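Local coordinates for periplasmic branched-chain amino acid-binding protein (Burkholderia mallei, PDB 3I09) that probably binds branched-chain amino acids or related small acids in the periplasm for an ABC transporter, and holds acetoacetic acid here, at residues Leu72-Gly77 / Val97-Gly102; Gln192-Gln197 / Lys222-Ala227. One frame throughout, in Å; residues are numbered along the deposited sequence.

Contact 1 of 2, residues Leu72-Gly77 / Val97-Gly102; sequences LDLLVG and VYINIG. With AAE (acetoacetic acid), chain C.
G77 has no side chain, and the N100 amide and the Y98 ring both come close to its CA. N100 ND2 lies 3.6 Å from G77 CA. The Y98 ring brings CE1 to 3.8 Å from G77 CA. The two groups are tied together: N100 ND2 donates to Y98 OH at 3.0 Å, with the oxygen 16° out of the amide plane. N100 CG is anti to the backbone N (chi1 -169°) and lies 3.7 Å from G77 O. Outside partners fix both ends: Y98 OH bonds to A84 O, and N100 OD1 to A103 N.

The backbones run parallel. L75 N donates to V97 O, I99 N to L75 O and G77 N to I99 O. G77 O then takes I101 N at 2.9 Å, in the carbonyl plane, and a weak bond from G102 N. Here segment 97-102 leaves the sheet toward the ligand. G102 O lies 2.7 Å from O8 of acetoacetic acid, and it is hydrogen-bonded to Y122 OH. At the other end a water bridges D73 O and V97 N.

L75 lies beside Y98, pointing the same way, with L75 CD2 3.7 Å from Y98 CD1. L75 O sits at the ring edge, near its plane. The other face carries L74, V76, V97 and I99, all aliphatic. L74 CD1 reaches V97 CG1 and, at 3.7 Å, I99 CG1. Just beyond the strand, I101 CD1 meets V76 CG1.

The two strands and helix 81-94 form a beta-alpha-beta unit. Y98 packs against that helix on M87 and A91, and L75 touches helix 56-69. L74 and the loop residue I101 touch helix 278-297. Strand 5-11 pairs with the far edge of strand 72-77.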
loop_
_atom_site.group_PDB
_atom_site.type_symbol
_atom_site.label_atom_id
_atom_site.label_comp_id
_atom_site.label_asym_id
_atom_site.label_seq_id
_atom_site.Cartn_x
_atom_site.Cartn_y
_atom_site.Cartn_z
ATOM N N LEU A 72 -17.981 -13.156 -9.922
ATOM C CA LEU A 72 -17.323 -12.036 -9.270
ATOM C C LEU A 72 -17.658 -10.718 -9.920
ATOM O O LEU A 72 -17.660 -10.609 -11.153
ATOM C CB LEU A 72 -15.819 -12.222 -9.289
ATOM C CG LEU A 72 -15.068 -11.387 -8.262
ATOM C CD1 LEU A 72 -15.229 -12.028 -6.854
ATOM C CD2 LEU A 72 -13.607 -11.354 -8.598
ATOM N N ASP A 73 -17.974 -9.733 -9.078
ATOM C CA ASP A 73 -18.238 -8.363 -9.530
ATOM C C ASP A 73 -17.089 -7.372 -9.222
ATOM O O ASP A 73 -16.774 -6.479 -10.038
ATOM C CB ASP A 73 -19.518 -7.907 -8.896
ATOM C CG ASP A 73 -20.701 -8.635 -9.448
ATOM O OD1 ASP A 73 -20.927 -8.495 -10.689
ATOM O OD2 ASP A 73 -21.331 -9.403 -8.671
ATOM N N LEU A 74 -16.482 -7.521 -8.050
ATOM C CA LEU A 74 -15.290 -6.735 -7.663
ATOM C C LEU A 74 -14.195 -7.671 -7.158
ATOM O O LEU A 74 -14.454 -8.528 -6.299
ATOM C CB LEU A 74 -15.615 -5.752 -6.532
ATOM C CG LEU A 74 -14.430 -5.039 -5.850
ATOM C CD1 LEU A 74 -13.698 -4.096 -6.833
ATOM C CD2 LEU A 74 -14.862 -4.270 -4.569
ATOM N N LEU A 75 -12.983 -7.457 -7.664
ATOM C CA LEU A 75 -11.763 -8.041 -7.109
ATOM C C LEU A 75 -11.001 -6.973 -6.347
ATOM O O LEU A 75 -10.609 -5.916 -6.902
ATOM C CB LEU A 75 -10.896 -8.661 -8.194
ATOM C CG LEU A 75 -9.592 -9.303 -7.737
ATOM C CD1 LEU A 75 -9.883 -10.490 -6.788
ATOM C CD2 LEU A 75 -8.696 -9.718 -8.961
ATOM N N VAL A 76 -10.818 -7.225 -5.057
ATOM C CA VAL A 76 -10.009 -6.376 -4.197
ATOM C C VAL A 76 -8.661 -7.045 -4.046
ATOM O O VAL A 76 -8.575 -8.151 -3.519
ATOM C CB VAL A 76 -10.606 -6.144 -2.806
ATOM C CG1 VAL A 76 -9.676 -5.195 -1.968
ATOM C CG2 VAL A 76 -12.037 -5.533 -2.945
ATOM N N GLY A 77 -7.621 -6.343 -4.484
ATOM C CA GLY A 77 -6.250 -6.834 -4.447
ATOM C C GLY A 77 -5.589 -6.400 -3.154
ATOM O O GLY A 77 -5.568 -5.217 -2.801
ATOM N N VAL A 97 -13.895 -5.166 -12.725
ATOM C CA VAL A 97 -13.388 -4.120 -11.854
ATOM C C VAL A 97 -12.419 -4.651 -10.784
ATOM O O VAL A 97 -12.727 -5.597 -10.036
ATOM C CB VAL A 97 -14.554 -3.337 -11.161
ATOM C CG1 VAL A 97 -13.996 -2.229 -10.197
ATOM C CG2 VAL A 97 -15.516 -2.751 -12.240
ATOM N N TYR A 98 -11.243 -4.042 -10.740
ATOM C CA TYR A 98 -10.158 -4.469 -9.898
ATOM C C TYR A 98 -9.635 -3.256 -9.106
ATOM O O TYR A 98 -9.099 -2.291 -9.696
ATOM C CB TYR A 98 -9.051 -5.074 -10.760
ATOM C CG TYR A 98 -7.758 -5.442 -10.024
ATOM C CD1 TYR A 98 -7.764 -6.172 -8.834
ATOM C CD2 TYR A 98 -6.527 -5.094 -10.562
ATOM C CE1 TYR A 98 -6.577 -6.528 -8.204
ATOM C CE2 TYR A 98 -5.342 -5.430 -9.950
ATOM C CZ TYR A 98 -5.362 -6.141 -8.775
ATOM O OH TYR A 98 -4.171 -6.440 -8.183
ATOM N N ILE A 99 -9.763 -3.324 -7.782
ATOM C CA ILE A 99 -9.241 -2.279 -6.943
ATOM C C ILE A 99 -8.139 -2.861 -6.085
ATOM O O ILE A 99 -8.354 -3.802 -5.305
ATOM C CB ILE A 99 -10.324 -1.659 -6.071
ATOM C CG1 ILE A 99 -11.436 -1.130 -6.960
ATOM C CG2 ILE A 99 -9.711 -0.524 -5.236
ATOM C CD1 ILE A 99 -12.612 -0.527 -6.172
ATOM N N ASN A 100 -6.931 -2.355 -6.276
ATOM C CA ASN A 100 -5.795 -2.794 -5.479
ATOM C C ASN A 100 -5.455 -1.824 -4.350
ATOM O O ASN A 100 -5.294 -0.617 -4.579
ATOM C CB ASN A 100 -4.563 -3.031 -6.316
ATOM C CG ASN A 100 -3.482 -3.733 -5.496
ATOM O OD1 ASN A 100 -2.866 -3.112 -4.643
ATOM N ND2 ASN A 100 -3.323 -5.053 -5.696
ATOM N N ILE A 101 -5.404 -2.363 -3.124
ATOM C CA ILE A 101 -5.043 -1.573 -1.950
ATOM C C ILE A 101 -3.633 -1.901 -1.433
ATOM O O ILE A 101 -2.793 -1.005 -1.230
ATOM C CB ILE A 101 -6.042 -1.809 -0.779
ATOM C CG1 ILE A 101 -7.380 -1.087 -1.031
ATOM C CG2 ILE A 101 -5.459 -1.305 0.538
ATOM C CD1 ILE A 101 -8.102 -1.526 -2.189
ATOM N N GLY A 102 -3.367 -3.183 -1.186
ATOM C CA GLY A 102 -2.199 -3.531 -0.403
ATOM C C GLY A 102 -0.857 -3.414 -1.106
ATOM O O GLY A 102 0.169 -3.262 -0.431
HETATM O O1 AAE C . 3.609 -4.089 -3.080
HETATM C C2 AAE C . 4.144 -4.843 -2.247
HETATM O O3 AAE C . 4.592 -5.970 -2.553
HETATM C C4 AAE C . 4.306 -4.341 -0.823
HETATM C C5 AAE C . 3.142 -4.747 0.038
HETATM O O8 AAE C . 2.090 -5.212 -0.462
HETATM C C9 AAE C . 3.272 -4.402 1.492
HETATM O O HOH W 1 -16.645 -6.106 -12.595
#

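Contact 2 of 2, residues Gln192-Gln197 / Lys222-Ala227; sequences QSSKAQ and KTMKLA
Q192 and T223 meet beside the starts of strands 198-202 and 225-228, parallel neighbours in a sheet of the type I periplasmic binding fold. The Q192 side chain crosses that of T223 at about a right angle, but NE2 stays 3.7 Å from T223 OG1. A water makes the link instead. It donates to Q192 O and sits 2.8 Å from T223 OG1. The selenium of selenomethionine M224 lies 4.0 Å from Q192 CA.

S194 OG accepts A196 N at 3.2 Å, an ST turn, and also bonds to A191 O. K195 has positive phi (63°) and turns the chain out of the helix. A196 comes next, its CB touching F144 and T142 of strand 142-148. M224 reaches across to it. Its chain is bent at chi3 (90°), which places CE 3.6 Å from A196 O and 3.9 Å from A196 CB.

Q197 CB points away from segment 222-227; OE1 bonds to K141 N. The Q197 backbone makes the one direct hydrogen bond between the segments: K225 N donates to Q197 O at 2.9 Å, with an N-H...O angle of 158°.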
loop_
_atom_site.group_PDB
_atom_site.type_symbol
_atom_site.label_atom_id
_atom_site.label_comp_id
_atom_site.label_asym_id
_atom_site.label_seq_id
_atom_site.Cartn_x
_atom_site.Cartn_y
_atom_site.Cartn_z
ATOM N N GLN A 192 27.142 -1.667 4.239
ATOM C CA GLN A 192 28.024 -0.940 5.140
ATOM C C GLN A 192 29.352 -0.594 4.455
ATOM O O GLN A 192 29.866 0.508 4.622
ATOM C CB GLN A 192 28.286 -1.751 6.397
ATOM C CG GLN A 192 29.269 -1.112 7.324
ATOM C CD GLN A 192 29.246 -1.747 8.658
ATOM O OE1 GLN A 192 29.663 -2.887 8.810
ATOM N NE2 GLN A 192 28.774 -1.018 9.649
ATOM N N SER A 193 29.879 -1.524 3.663
ATOM C CA SER A 193 31.136 -1.301 2.952
ATOM C C SER A 193 31.019 -0.216 1.874
ATOM O O SER A 193 32.026 0.347 1.438
ATOM C CB SER A 193 31.631 -2.612 2.335
ATOM O OG SER A 193 31.899 -3.561 3.351
ATOM N N SER A 194 29.800 0.092 1.444
ATOM C CA SER A 194 29.609 1.112 0.404
ATOM C C SER A 194 29.920 2.540 0.877
ATOM O O SER A 194 30.100 3.421 0.063
ATOM C CB SER A 194 28.168 1.102 -0.108
ATOM O OG SER A 194 27.319 1.807 0.780
ATOM N N LYS A 195 29.908 2.755 2.188
ATOM C CA LYS A 195 30.062 4.088 2.804
ATOM C C LYS A 195 28.972 5.132 2.478
ATOM O O LYS A 195 29.129 6.294 2.795
ATOM C CB LYS A 195 31.449 4.661 2.510
ATOM C CG LYS A 195 32.598 3.710 2.886
ATOM N N ALA A 196 27.847 4.711 1.915
ATOM C CA ALA A 196 26.699 5.600 1.737
ATOM C C ALA A 196 26.221 6.155 3.079
ATOM O O ALA A 196 26.358 5.475 4.094
ATOM C CB ALA A 196 25.564 4.826 1.043
ATOM N N GLN A 197 25.615 7.351 3.054
ATOM C CA GLN A 197 24.996 7.993 4.222
ATOM C C GLN A 197 23.667 7.328 4.602
ATOM O O GLN A 197 23.346 7.166 5.778
ATOM C CB GLN A 197 24.714 9.480 3.940
ATOM C CG GLN A 197 25.942 10.353 3.855
ATOM C CD GLN A 197 25.673 11.723 3.251
ATOM O OE1 GLN A 197 25.030 11.826 2.217
ATOM N NE2 GLN A 197 26.182 12.794 3.900
ATOM N N LYS A 222 25.123 2.775 13.448
ATOM C CA LYS A 222 26.191 3.654 13.945
ATOM C C LYS A 222 26.771 4.514 12.823
ATOM O O LYS A 222 27.240 5.622 13.081
ATOM C CB LYS A 222 27.326 2.828 14.535
ATOM C CG LYS A 222 26.964 2.077 15.809
ATOM C CD LYS A 222 28.031 1.029 16.084
ATOM C CE LYS A 222 27.828 0.288 17.392
ATOM N NZ LYS A 222 28.550 -1.042 17.352
ATOM N N THR A 223 26.771 3.997 11.597
ATOM C CA THR A 223 27.441 4.680 10.499
ATOM C C THR A 223 26.535 5.064 9.325
ATOM O O THR A 223 26.950 5.849 8.476
ATOM C CB THR A 223 28.623 3.852 9.967
ATOM O OG1 THR A 223 28.148 2.645 9.346
ATOM C CG2 THR A 223 29.574 3.509 11.076
HETATM N N MSE A 224 25.309 4.545 9.294
HETATM C CA MSE A 224 24.349 4.855 8.221
HETATM C C MSE A 224 22.985 5.183 8.874
HETATM O O MSE A 224 22.645 4.633 9.923
HETATM C CB MSE A 224 24.159 3.655 7.248
HETATM C CG MSE A 224 25.414 2.988 6.642
HETATM SE SE MSE A 224 24.848 1.483 5.620
HETATM C CE MSE A 224 24.577 2.341 3.862
ATOM N N LYS A 225 22.236 6.097 8.276
ATOM C CA LYS A 225 20.850 6.291 8.624
ATOM C C LYS A 225 19.948 5.367 7.765
ATOM O O LYS A 225 20.176 5.222 6.566
ATOM C CB LYS A 225 20.440 7.749 8.426
ATOM C CG LYS A 225 20.885 8.693 9.543
ATOM C CD LYS A 225 19.992 9.944 9.601
ATOM C CE LYS A 225 20.319 10.886 10.789
ATOM N NZ LYS A 225 19.267 11.983 10.914
ATOM N N LEU A 226 18.943 4.754 8.378
ATOM C CA LEU A 226 17.999 3.924 7.626
ATOM C C LEU A 226 16.894 4.800 7.064
ATOM O O LEU A 226 16.423 5.679 7.751
ATOM C CB LEU A 226 17.380 2.847 8.513
ATOM C CG LEU A 226 18.338 1.962 9.305
ATOM C CD1 LEU A 226 17.561 0.952 10.182
ATOM C CD2 LEU A 226 19.306 1.254 8.394
ATOM N N ALA A 227 16.535 4.588 5.802
ATOM C CA ALA A 227 15.347 5.192 5.230
ATOM C C ALA A 227 14.369 4.038 5.009
ATOM O O ALA A 227 14.547 3.203 4.122
ATOM C CB ALA A 227 15.662 5.918 3.946
HETATM O O HOH W 2 29.126 2.674 6.728
#

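How the contacts relate
The two contacts belong to different sheets of the type I binding-protein fold and lie on opposite sides of the chain's centre. Their centres are 39 Å apart and their nearest atoms about 16 Å, so they do not touch. Along the sequence contact 1 is complete before contact 2 starts. Contact 1 is buried and reaches the acetoacetic acid pocket through G102. Contact 2 is partly buried and holds no pocket residue. It lies where strands 198-202 and 225-228 begin, whereas the pocket residues Y150, F152 and A204 follow the ends of strands 142-148 and 198-202. The ligand thus draws on residues of both sheet regions, but only contact 1 meets it.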